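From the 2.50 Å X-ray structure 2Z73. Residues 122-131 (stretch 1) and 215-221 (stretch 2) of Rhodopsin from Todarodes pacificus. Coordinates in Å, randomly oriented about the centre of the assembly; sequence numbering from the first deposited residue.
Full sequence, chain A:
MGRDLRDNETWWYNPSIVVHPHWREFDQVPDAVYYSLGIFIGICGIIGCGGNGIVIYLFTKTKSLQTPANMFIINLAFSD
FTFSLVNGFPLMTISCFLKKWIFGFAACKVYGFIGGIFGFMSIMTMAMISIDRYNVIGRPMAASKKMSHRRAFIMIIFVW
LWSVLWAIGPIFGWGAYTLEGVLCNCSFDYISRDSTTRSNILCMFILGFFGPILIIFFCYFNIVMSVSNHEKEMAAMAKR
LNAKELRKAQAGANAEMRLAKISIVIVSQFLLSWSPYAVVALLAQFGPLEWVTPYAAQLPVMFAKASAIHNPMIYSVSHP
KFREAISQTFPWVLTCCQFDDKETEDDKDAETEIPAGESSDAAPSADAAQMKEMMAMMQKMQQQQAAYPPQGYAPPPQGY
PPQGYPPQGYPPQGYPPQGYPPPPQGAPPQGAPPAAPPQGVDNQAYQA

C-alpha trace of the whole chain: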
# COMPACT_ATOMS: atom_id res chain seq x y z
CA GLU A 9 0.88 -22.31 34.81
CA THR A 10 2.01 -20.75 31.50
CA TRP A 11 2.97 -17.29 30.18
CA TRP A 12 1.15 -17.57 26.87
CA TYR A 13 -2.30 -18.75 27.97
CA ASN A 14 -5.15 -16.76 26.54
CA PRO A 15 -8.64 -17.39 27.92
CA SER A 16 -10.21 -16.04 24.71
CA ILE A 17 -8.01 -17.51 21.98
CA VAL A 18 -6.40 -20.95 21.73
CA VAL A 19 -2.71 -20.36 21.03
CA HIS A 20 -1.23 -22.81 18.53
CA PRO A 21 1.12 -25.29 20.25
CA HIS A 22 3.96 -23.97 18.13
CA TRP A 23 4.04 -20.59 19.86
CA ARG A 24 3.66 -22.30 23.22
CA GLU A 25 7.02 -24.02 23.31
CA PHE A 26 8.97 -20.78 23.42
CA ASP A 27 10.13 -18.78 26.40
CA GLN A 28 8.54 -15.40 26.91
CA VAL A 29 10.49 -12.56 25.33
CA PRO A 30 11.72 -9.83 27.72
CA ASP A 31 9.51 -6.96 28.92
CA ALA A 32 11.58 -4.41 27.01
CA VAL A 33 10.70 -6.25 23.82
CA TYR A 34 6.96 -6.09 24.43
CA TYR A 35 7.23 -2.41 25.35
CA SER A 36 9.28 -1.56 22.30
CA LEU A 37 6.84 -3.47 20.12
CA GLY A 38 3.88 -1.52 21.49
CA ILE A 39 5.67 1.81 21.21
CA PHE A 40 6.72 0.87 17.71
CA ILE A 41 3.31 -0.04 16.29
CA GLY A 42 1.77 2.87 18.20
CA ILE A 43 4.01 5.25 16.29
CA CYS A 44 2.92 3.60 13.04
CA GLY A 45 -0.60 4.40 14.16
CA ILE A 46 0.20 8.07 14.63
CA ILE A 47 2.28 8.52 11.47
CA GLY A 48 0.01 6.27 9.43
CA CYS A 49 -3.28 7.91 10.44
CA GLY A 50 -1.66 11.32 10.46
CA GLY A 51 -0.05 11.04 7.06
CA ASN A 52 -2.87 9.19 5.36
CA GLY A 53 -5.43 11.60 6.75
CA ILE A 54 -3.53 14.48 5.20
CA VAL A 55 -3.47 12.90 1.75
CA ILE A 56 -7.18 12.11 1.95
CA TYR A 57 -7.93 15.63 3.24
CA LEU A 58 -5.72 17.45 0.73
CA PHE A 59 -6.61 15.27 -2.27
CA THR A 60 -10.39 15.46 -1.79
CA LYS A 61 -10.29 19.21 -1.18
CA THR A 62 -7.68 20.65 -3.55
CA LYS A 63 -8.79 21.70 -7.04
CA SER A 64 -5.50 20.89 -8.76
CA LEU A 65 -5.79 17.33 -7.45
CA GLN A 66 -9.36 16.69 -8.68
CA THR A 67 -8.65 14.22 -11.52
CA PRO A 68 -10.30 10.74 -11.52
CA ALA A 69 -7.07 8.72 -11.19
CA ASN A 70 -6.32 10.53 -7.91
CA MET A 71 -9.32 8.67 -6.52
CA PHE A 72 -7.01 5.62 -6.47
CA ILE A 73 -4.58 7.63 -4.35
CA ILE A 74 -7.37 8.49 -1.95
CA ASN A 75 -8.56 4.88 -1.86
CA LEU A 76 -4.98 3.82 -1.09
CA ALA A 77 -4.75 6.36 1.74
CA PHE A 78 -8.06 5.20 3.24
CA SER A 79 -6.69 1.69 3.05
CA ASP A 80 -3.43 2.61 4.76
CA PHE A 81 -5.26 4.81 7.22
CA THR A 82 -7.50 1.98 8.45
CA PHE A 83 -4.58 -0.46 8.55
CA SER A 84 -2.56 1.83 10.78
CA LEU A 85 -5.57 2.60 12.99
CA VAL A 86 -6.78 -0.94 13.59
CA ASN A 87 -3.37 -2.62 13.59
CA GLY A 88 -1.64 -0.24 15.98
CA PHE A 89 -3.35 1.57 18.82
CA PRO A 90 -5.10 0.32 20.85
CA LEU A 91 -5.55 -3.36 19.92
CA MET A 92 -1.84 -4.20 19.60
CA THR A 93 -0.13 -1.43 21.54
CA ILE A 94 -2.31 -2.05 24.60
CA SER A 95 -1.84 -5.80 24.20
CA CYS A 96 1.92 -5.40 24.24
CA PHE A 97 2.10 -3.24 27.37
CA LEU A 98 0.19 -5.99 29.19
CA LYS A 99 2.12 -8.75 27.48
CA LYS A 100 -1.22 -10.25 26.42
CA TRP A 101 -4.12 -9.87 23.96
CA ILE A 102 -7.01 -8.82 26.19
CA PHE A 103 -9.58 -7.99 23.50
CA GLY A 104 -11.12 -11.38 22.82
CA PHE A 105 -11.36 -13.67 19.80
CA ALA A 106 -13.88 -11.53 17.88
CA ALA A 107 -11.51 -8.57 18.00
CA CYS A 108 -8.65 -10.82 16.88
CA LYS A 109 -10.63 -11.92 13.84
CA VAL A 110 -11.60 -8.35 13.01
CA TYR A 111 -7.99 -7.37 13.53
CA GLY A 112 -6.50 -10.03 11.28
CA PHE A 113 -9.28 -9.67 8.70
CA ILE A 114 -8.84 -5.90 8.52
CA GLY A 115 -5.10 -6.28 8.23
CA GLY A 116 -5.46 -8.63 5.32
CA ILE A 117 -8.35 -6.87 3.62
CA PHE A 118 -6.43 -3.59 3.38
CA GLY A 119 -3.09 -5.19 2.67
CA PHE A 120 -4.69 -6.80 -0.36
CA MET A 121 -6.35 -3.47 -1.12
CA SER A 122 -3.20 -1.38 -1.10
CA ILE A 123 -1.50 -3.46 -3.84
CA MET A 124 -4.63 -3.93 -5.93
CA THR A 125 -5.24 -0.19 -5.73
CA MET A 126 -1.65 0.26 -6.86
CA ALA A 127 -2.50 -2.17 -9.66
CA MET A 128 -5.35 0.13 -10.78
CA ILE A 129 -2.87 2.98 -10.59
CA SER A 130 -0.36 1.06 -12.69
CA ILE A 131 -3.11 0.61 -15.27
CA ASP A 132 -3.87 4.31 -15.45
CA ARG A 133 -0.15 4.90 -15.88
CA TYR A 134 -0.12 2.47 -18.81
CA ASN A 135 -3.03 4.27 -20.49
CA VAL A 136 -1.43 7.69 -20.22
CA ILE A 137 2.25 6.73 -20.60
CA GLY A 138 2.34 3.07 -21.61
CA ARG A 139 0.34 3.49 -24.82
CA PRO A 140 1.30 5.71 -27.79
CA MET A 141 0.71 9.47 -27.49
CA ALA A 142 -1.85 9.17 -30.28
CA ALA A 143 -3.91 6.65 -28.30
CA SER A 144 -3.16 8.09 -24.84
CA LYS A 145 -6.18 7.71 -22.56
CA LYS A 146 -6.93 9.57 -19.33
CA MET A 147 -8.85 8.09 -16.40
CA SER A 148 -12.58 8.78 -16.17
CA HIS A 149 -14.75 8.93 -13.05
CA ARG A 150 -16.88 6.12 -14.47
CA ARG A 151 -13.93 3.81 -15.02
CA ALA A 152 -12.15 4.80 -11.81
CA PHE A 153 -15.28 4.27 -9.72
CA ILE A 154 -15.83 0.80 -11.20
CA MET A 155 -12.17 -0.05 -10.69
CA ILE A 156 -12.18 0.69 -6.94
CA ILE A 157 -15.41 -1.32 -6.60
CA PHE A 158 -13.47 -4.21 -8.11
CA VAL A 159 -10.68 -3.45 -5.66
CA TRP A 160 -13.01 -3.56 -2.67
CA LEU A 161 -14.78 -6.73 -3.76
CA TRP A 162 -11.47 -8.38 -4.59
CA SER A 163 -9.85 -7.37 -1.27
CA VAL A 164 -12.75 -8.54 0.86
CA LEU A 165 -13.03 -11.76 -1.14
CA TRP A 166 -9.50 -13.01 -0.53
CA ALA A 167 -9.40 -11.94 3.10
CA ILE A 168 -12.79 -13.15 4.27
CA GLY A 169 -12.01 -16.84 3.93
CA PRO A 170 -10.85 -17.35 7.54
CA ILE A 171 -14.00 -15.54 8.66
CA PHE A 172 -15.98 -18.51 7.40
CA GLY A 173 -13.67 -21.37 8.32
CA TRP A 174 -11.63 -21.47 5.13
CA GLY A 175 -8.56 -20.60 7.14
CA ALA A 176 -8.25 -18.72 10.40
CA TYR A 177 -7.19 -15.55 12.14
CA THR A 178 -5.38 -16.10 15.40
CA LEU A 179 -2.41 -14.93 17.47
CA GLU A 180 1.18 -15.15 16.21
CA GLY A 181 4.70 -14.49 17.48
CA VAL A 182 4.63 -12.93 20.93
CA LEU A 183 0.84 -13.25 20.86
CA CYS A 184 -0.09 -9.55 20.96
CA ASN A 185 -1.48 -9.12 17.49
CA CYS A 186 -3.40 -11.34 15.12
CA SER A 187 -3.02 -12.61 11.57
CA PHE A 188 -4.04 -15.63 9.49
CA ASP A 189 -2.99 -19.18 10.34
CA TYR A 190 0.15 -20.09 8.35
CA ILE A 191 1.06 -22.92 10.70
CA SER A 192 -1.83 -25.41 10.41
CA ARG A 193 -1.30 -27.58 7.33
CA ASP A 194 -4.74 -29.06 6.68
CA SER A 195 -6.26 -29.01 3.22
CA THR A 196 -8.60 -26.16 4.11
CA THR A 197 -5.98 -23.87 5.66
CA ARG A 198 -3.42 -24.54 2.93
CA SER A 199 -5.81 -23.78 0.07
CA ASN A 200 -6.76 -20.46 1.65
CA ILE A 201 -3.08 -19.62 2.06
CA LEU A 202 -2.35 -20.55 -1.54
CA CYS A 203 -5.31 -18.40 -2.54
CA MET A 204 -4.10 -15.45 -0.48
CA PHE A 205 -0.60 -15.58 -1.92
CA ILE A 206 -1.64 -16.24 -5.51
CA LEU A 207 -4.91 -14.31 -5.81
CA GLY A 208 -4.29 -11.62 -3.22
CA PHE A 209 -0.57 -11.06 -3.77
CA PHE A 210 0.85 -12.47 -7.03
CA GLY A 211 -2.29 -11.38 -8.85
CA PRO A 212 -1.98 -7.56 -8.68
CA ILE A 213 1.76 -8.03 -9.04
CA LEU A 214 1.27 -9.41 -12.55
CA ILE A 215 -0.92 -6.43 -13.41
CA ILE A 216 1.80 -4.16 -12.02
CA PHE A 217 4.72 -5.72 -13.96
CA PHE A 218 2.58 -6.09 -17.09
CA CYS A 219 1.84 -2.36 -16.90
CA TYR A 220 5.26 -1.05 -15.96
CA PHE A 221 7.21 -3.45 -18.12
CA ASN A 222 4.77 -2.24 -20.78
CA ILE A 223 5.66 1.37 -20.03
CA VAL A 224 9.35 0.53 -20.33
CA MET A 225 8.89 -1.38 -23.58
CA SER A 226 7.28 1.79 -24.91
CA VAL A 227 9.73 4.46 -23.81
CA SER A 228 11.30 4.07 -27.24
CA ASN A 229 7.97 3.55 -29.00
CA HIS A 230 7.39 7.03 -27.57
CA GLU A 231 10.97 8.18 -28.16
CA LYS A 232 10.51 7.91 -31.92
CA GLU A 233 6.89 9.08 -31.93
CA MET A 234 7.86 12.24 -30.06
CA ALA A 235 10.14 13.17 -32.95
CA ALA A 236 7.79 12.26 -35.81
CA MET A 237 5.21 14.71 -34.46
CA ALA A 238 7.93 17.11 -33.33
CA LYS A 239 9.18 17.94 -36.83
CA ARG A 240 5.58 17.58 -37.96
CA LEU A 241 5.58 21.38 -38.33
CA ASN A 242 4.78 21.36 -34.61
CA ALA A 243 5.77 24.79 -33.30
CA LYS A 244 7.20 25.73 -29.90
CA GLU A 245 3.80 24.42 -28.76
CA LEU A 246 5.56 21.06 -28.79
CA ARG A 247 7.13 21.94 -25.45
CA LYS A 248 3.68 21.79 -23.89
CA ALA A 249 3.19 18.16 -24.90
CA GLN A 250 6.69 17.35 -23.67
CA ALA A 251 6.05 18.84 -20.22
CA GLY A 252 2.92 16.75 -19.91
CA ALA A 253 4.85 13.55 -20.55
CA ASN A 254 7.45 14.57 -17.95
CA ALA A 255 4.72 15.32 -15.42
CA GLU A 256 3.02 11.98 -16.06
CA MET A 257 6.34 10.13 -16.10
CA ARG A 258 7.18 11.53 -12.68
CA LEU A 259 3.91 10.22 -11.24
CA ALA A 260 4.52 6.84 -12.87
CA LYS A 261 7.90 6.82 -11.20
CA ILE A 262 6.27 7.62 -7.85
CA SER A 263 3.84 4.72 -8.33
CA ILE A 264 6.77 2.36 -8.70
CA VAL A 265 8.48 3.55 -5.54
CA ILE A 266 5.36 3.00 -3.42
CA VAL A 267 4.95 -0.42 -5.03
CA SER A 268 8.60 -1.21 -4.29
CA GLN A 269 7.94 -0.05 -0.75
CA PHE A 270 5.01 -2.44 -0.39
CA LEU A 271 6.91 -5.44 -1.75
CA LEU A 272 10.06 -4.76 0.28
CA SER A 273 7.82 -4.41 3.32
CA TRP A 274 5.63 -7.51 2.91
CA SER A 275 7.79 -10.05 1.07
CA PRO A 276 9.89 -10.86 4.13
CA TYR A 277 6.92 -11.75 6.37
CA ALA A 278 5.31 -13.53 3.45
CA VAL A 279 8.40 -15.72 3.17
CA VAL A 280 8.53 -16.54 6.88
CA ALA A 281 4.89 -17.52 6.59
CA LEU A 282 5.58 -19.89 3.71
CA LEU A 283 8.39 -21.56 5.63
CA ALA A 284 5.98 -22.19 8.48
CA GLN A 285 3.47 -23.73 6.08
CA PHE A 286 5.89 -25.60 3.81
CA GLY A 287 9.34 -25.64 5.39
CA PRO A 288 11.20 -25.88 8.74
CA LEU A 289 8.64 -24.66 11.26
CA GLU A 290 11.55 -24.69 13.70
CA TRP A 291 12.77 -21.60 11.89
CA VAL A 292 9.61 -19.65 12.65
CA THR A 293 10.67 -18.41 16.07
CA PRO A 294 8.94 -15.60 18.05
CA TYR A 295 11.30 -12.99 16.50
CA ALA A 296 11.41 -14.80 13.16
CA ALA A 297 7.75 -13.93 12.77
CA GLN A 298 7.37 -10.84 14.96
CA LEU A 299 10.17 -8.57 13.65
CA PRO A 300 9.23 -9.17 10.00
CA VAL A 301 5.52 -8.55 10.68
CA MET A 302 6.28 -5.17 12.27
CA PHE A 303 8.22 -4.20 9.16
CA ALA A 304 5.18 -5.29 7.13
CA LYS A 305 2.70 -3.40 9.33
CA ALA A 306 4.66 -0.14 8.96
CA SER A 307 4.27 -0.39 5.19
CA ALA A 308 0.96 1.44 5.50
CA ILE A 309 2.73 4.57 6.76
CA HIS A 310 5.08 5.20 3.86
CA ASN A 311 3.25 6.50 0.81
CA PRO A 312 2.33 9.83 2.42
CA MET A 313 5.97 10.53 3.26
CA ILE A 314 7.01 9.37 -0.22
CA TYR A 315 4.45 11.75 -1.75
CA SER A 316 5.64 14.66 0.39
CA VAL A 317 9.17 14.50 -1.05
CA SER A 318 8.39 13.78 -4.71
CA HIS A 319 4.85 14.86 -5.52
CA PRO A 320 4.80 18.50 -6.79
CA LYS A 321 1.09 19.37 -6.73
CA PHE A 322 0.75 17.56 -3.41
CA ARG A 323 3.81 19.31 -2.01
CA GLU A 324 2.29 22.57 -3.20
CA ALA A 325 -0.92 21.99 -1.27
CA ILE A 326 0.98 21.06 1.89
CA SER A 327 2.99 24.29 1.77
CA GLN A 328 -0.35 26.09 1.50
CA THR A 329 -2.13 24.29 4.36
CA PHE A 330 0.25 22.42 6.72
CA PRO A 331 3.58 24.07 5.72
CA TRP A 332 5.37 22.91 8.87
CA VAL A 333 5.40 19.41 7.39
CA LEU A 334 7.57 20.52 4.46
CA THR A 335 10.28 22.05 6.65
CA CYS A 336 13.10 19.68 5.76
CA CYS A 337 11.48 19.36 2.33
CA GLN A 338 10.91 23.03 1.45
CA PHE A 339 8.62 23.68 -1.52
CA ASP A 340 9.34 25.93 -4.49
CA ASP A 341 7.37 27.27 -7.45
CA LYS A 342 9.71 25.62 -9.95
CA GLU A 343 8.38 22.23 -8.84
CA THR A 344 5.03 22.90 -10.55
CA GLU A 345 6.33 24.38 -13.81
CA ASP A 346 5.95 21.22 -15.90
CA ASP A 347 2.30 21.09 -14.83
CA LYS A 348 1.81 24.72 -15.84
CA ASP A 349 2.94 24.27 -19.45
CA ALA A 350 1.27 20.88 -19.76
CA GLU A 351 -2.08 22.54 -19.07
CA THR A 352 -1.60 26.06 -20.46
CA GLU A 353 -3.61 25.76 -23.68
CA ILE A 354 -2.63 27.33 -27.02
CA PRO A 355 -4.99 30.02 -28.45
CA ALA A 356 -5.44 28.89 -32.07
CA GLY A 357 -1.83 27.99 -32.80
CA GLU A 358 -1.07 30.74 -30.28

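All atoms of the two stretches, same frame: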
# COMPACT_ATOMS: atom_id res chain seq x y z
N SER A 122 -4.24 -2.32 -0.73
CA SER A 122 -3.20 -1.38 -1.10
C SER A 122 -2.47 -1.75 -2.40
O SER A 122 -2.17 -0.88 -3.22
CB SER A 122 -2.23 -1.18 0.06
OG SER A 122 -2.83 -0.37 1.05
N ILE A 123 -2.18 -3.04 -2.60
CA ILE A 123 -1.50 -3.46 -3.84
C ILE A 123 -2.45 -3.45 -5.02
O ILE A 123 -2.07 -3.04 -6.12
CB ILE A 123 -0.91 -4.87 -3.75
CG1 ILE A 123 -1.40 -5.57 -2.48
CG2 ILE A 123 0.61 -4.81 -3.85
CD1 ILE A 123 -1.08 -7.04 -2.43
N MET A 124 -3.68 -3.91 -4.82
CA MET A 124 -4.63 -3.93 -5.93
C MET A 124 -4.96 -2.50 -6.36
O MET A 124 -5.20 -2.23 -7.54
CB MET A 124 -5.90 -4.67 -5.54
CG MET A 124 -6.79 -4.99 -6.72
SD MET A 124 -5.86 -5.71 -8.11
CE MET A 124 -5.84 -7.42 -7.68
N THR A 125 -4.96 -1.57 -5.40
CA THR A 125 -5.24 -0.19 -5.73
C THR A 125 -4.05 0.26 -6.56
O THR A 125 -4.22 0.92 -7.58
CB THR A 125 -5.34 0.72 -4.48
OG1 THR A 125 -6.45 0.31 -3.68
CG2 THR A 125 -5.56 2.17 -4.90
N MET A 126 -2.85 -0.10 -6.12
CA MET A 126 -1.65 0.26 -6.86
C MET A 126 -1.76 -0.33 -8.26
O MET A 126 -1.37 0.30 -9.24
CB MET A 126 -0.39 -0.24 -6.14
CG MET A 126 0.01 0.62 -4.95
SD MET A 126 1.52 0.07 -4.10
CE MET A 126 1.04 0.20 -2.37
N ALA A 127 -2.33 -1.53 -8.36
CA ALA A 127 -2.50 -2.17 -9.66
C ALA A 127 -3.35 -1.25 -10.55
O ALA A 127 -2.97 -0.97 -11.69
CB ALA A 127 -3.19 -3.52 -9.49
N MET A 128 -4.48 -0.77 -10.03
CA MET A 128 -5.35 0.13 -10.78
C MET A 128 -4.58 1.39 -11.16
O MET A 128 -4.84 2.00 -12.21
CB MET A 128 -6.56 0.54 -9.95
CG MET A 128 -7.43 -0.61 -9.51
SD MET A 128 -7.86 -1.68 -10.89
CE MET A 128 -7.52 -3.26 -10.16
N ILE A 129 -3.65 1.79 -10.31
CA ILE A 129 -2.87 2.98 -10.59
C ILE A 129 -1.87 2.68 -11.69
O ILE A 129 -1.59 3.54 -12.53
CB ILE A 129 -2.10 3.47 -9.35
CG1 ILE A 129 -3.08 3.86 -8.25
CG2 ILE A 129 -1.22 4.66 -9.73
CD1 ILE A 129 -2.42 4.27 -6.93
N SER A 130 -1.34 1.46 -11.69
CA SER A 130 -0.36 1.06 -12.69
C SER A 130 -1.04 0.96 -14.05
O SER A 130 -0.39 1.11 -15.09
CB SER A 130 0.24 -0.30 -12.33
OG SER A 130 -0.72 -1.33 -12.47
N ILE A 131 -2.35 0.71 -14.04
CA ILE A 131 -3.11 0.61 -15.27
C ILE A 131 -3.32 1.99 -15.87
O ILE A 131 -3.18 2.19 -17.08
CB ILE A 131 -4.47 -0.04 -15.01
CG1 ILE A 131 -4.26 -1.48 -14.52
CG2 ILE A 131 -5.30 -0.02 -16.26
CD1 ILE A 131 -5.54 -2.22 -14.22
N ILE A 215 -0.35 -7.63 -12.81
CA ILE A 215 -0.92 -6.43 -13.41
C ILE A 215 0.15 -5.33 -13.36
O ILE A 215 0.41 -4.66 -14.34
CB ILE A 215 -2.17 -5.97 -12.66
CG1 ILE A 215 -3.26 -7.03 -12.77
CG2 ILE A 215 -2.67 -4.66 -13.23
CD1 ILE A 215 -4.53 -6.68 -12.02
N ILE A 216 0.76 -5.17 -12.19
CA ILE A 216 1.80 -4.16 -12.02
C ILE A 216 2.89 -4.34 -13.08
O ILE A 216 3.04 -3.50 -13.96
CB ILE A 216 2.43 -4.25 -10.61
CG1 ILE A 216 1.42 -3.74 -9.57
CG2 ILE A 216 3.70 -3.43 -10.55
CD1 ILE A 216 1.74 -4.14 -8.15
N PHE A 217 3.64 -5.44 -13.01
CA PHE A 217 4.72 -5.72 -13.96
C PHE A 217 4.28 -5.60 -15.42
O PHE A 217 5.01 -5.03 -16.24
CB PHE A 217 5.31 -7.12 -13.71
CG PHE A 217 6.22 -7.61 -14.82
CD1 PHE A 217 5.71 -8.28 -15.93
CD2 PHE A 217 7.60 -7.39 -14.76
CE1 PHE A 217 6.54 -8.72 -16.96
CE2 PHE A 217 8.43 -7.83 -15.79
CZ PHE A 217 7.90 -8.50 -16.89
N PHE A 218 3.11 -6.14 -15.73
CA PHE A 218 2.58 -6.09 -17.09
C PHE A 218 2.36 -4.65 -17.55
O PHE A 218 2.44 -4.36 -18.73
CB PHE A 218 1.26 -6.86 -17.18
CG PHE A 218 0.54 -6.70 -18.50
CD1 PHE A 218 -0.25 -5.58 -18.75
CD2 PHE A 218 0.65 -7.67 -19.48
CE1 PHE A 218 -0.91 -5.43 -19.96
CE2 PHE A 218 -0.01 -7.54 -20.70
CZ PHE A 218 -0.79 -6.42 -20.94
N CYS A 219 2.07 -3.77 -16.60
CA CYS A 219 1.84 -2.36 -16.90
C CYS A 219 3.14 -1.56 -16.95
O CYS A 219 3.35 -0.75 -17.85
CB CYS A 219 0.90 -1.73 -15.87
SG CYS A 219 -0.85 -2.15 -16.09
N TYR A 220 4.01 -1.78 -15.97
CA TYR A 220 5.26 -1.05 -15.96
C TYR A 220 6.22 -1.58 -16.99
O TYR A 220 6.88 -0.80 -17.68
CB TYR A 220 5.88 -1.07 -14.56
CG TYR A 220 5.06 -0.25 -13.59
CD1 TYR A 220 4.83 1.11 -13.83
CD2 TYR A 220 4.44 -0.83 -12.49
CE1 TYR A 220 4.01 1.86 -13.00
CE2 TYR A 220 3.61 -0.09 -11.65
CZ TYR A 220 3.40 1.25 -11.91
OH TYR A 220 2.56 1.98 -11.10
N PHE A 221 6.31 -2.90 -17.12
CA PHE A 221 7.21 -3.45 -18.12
C PHE A 221 6.71 -3.00 -19.48
O PHE A 221 7.48 -2.94 -20.45
CB PHE A 221 7.23 -4.98 -18.06
CG PHE A 221 8.20 -5.60 -19.03
CD1 PHE A 221 9.57 -5.40 -18.88
CD2 PHE A 221 7.74 -6.36 -20.10
CE1 PHE A 221 10.47 -5.95 -19.78
CE2 PHE A 221 8.64 -6.92 -21.00
CZ PHE A 221 10.00 -6.72 -20.84

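The apolar part of the contact is built on Ile-215 and Ile-216. Ile-215, partly exposed, points its CA-to-CB bond toward the other helix and fits as a knob among Met-124, Ala-127, Ser-130 and Ile-131; Ile-216 beside it is buried. The CG2 of Ile-215 lies 3.9 Å from Ala-127 CB and 3.8 Å from Ile-131 CG1, while its CD1 reaches 4.2 Å from Met-124 SD. With chi1 at -64° and chi2 at 178°, the side chain is in the mt rotamer. Met-124 starts from a CB directed away, yet its t, p, p torsions bring its end back to the contact. The CG1 of Ile-216 is 4.2 Å from Ala-127 CA, and its CD1 is at the looser distance of 4.5 Å from Ile-123 CG2.

Ala-127 and Ile-216 are the backbone register point, with their CA atoms 5.3 Å apart. The methyl of Ala-127 adds little bulk there, consistent with helix axes that approach to 8.6 Å and run 22° from parallel. Together the stretches bury 396 Å², counting both sides.

Farther along, Ser-130 supplies the reciprocal knob, set among Ile-215, Ile-216, Cys-219 and Tyr-220, with 79 Å² covered. Its CB packs obliquely against the Tyr-220 ring, 3.4 Å from CE2. The p rotamer (chi1 70°) turns OG back to its own helix, where it donates to Ala-127 O in a very short hydrogen bond of 2.4 Å. This satisfies the hydroxyl internally, so a small polar side chain can occupy a packed site.

At the polar edge, Cys-219 CB comes within 3.2 Å of Ser-130 O, and its SG lies 3.8 Å from Ile-131 CG1. No hydrogen bond crosses between the stretches; the evidence points to interlocking side chains as the basis of the contact.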